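Local coordinates for cupin 2 conserved barrel domain protein (Leptotrichia buccalis, PDB 3RNS) that is of unknown function but folds into cupin-type beta barrels, a scaffold that in many relatives holds a metal ion or small ligand, at residues N146-A149 with V154-I157. Sequence-based numbering, arbitrary orientation.
Sequences NLVA and VMTI
The carbonyl oxygen of M155, a selenomethionine, takes two backbone N-H groups from the facing strand: L147 N lies 2.7 Å from M155 O and V148 N 3.2 Å from the same atom. The V148 donor lies in the carbonyl plane on a lone pair, whereas that of L147 is tilted 21° from it. In return M155 N donates to V148 O at 2.9 Å. Two residues, L147 and V148, thus face the single residue M155, which defines a classic beta bulge in the antiparallel hairpin of strands 142-150 and 153-160; the chain turns a corner at L147. Strand 142-150 is the edge of this cupin barrel sheet within the chain, and 153-160 pairs on its other side with strand 218-225. N146 spans the bulge with its side-chain amide. N146 CG stands anti to the backbone N (chi1 -178°), which turns ND2 back over the paired strands. There N146 ND2 donates to T156 OG1 at 3.0 Å, the hydroxyl lying in the amide plane, and to V148 O at 3.1 Å, approaching from above that carbonyl's plane. V148 O therefore accepts both a main-chain and a side-chain N-H. On the face opposite N146 and T156, V148 CG2 comes within 4.2 Å of SE in the modelled conformer of M155, and both side chains also touch Y60 of strand 59-65. The L147 side chain runs past M155 to I157, its CB near M155 O and its CG against CG2 of the modelled I157 conformer, and it also touches L131 and L221.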
loop_
_atom_site.group_PDB
_atom_site.type_symbol
_atom_site.label_atom_id
_atom_site.label_comp_id
_atom_site.label_asym_id
_atom_site.label_seq_id
_atom_site.Cartn_x
_atom_site.Cartn_y
_atom_site.Cartn_z
ATOM N N ASN A 146 -12.776 3.287 4.928
ATOM C CA ASN A 146 -11.650 3.334 5.812
ATOM C C ASN A 146 -11.308 1.954 6.327
ATOM O O ASN A 146 -12.174 1.254 6.788
ATOM C CB ASN A 146 -11.935 4.194 7.019
ATOM C CG ASN A 146 -10.757 4.277 7.907
ATOM O OD1 ASN A 146 -10.809 3.846 9.037
ATOM N ND2 ASN A 146 -9.635 4.764 7.366
ATOM N N LEU A 147 -10.039 1.573 6.241
ATOM C CA LEU A 147 -9.576 0.257 6.706
ATOM C C LEU A 147 -9.001 0.365 8.101
ATOM O O LEU A 147 -9.351 -0.433 8.961
ATOM C CB LEU A 147 -8.524 -0.313 5.760
ATOM C CG LEU A 147 -9.025 -0.540 4.332
ATOM C CD1 LEU A 147 -7.880 -0.997 3.455
ATOM C CD2 LEU A 147 -10.139 -1.545 4.366
ATOM N N VAL A 148 -8.140 1.359 8.327
ATOM C CA VAL A 148 -7.523 1.612 9.644
ATOM C C VAL A 148 -7.553 3.094 9.928
ATOM O O VAL A 148 -7.217 3.880 9.056
ATOM C CB VAL A 148 -5.999 1.214 9.596
ATOM C CG1 VAL A 148 -5.331 1.525 10.895
ATOM C CG2 VAL A 148 -5.812 -0.262 9.195
ATOM N N ALA A 149 -7.865 3.494 11.151
ATOM C CA ALA A 149 -7.827 4.907 11.530
ATOM C C ALA A 149 -7.268 5.032 12.967
ATOM O O ALA A 149 -7.926 4.674 13.929
ATOM C CB ALA A 149 -9.202 5.523 11.403
ATOM N N VAL A 154 -3.389 5.887 8.953
ATOM C CA VAL A 154 -4.710 5.854 8.339
ATOM C C VAL A 154 -4.604 5.168 6.993
ATOM O O VAL A 154 -3.709 5.519 6.172
ATOM C CB VAL A 154 -5.318 7.284 8.198
ATOM C CG1 VAL A 154 -6.685 7.264 7.468
ATOM C CG2 VAL A 154 -5.421 7.921 9.562
HETATM N N MSE A 155 -5.462 4.164 6.767
HETATM C CA MSE A 155 -5.509 3.481 5.476
HETATM C C MSE A 155 -6.934 3.455 4.977
HETATM O O MSE A 155 -7.852 3.079 5.703
HETATM C CB MSE A 155 -4.952 2.038 5.540
HETATM C CG MSE A 155 -3.491 1.956 6.005
HETATM SE SE MSE A 155 -2.817 0.136 6.238
HETATM C CE MSE A 155 -2.792 -0.437 4.382
ATOM N N THR A 156 -7.100 3.845 3.731
ATOM C CA THR A 156 -8.404 3.987 3.148
ATOM C C THR A 156 -8.363 3.548 1.713
ATOM O O THR A 156 -7.356 3.798 1.016
ATOM C CB THR A 156 -8.808 5.476 3.248
ATOM O OG1 THR A 156 -8.950 5.807 4.639
ATOM C CG2 THR A 156 -10.127 5.748 2.543
ATOM N N ILE A 157 -9.423 2.871 1.260
ATOM C CA ILE A 157 -9.574 2.518 -0.136
ATOM C C ILE A 157 -10.695 3.353 -0.762
ATOM O O ILE A 157 -11.731 3.573 -0.122
ATOM C CB ILE A 157 -9.813 0.953 -0.302
ATOM C CG1 ILE A 157 -10.366 0.601 -1.677
ATOM C CG2 ILE A 157 -10.706 0.365 0.765
ATOM C CD1 ILE A 157 -9.294 0.567 -2.717
#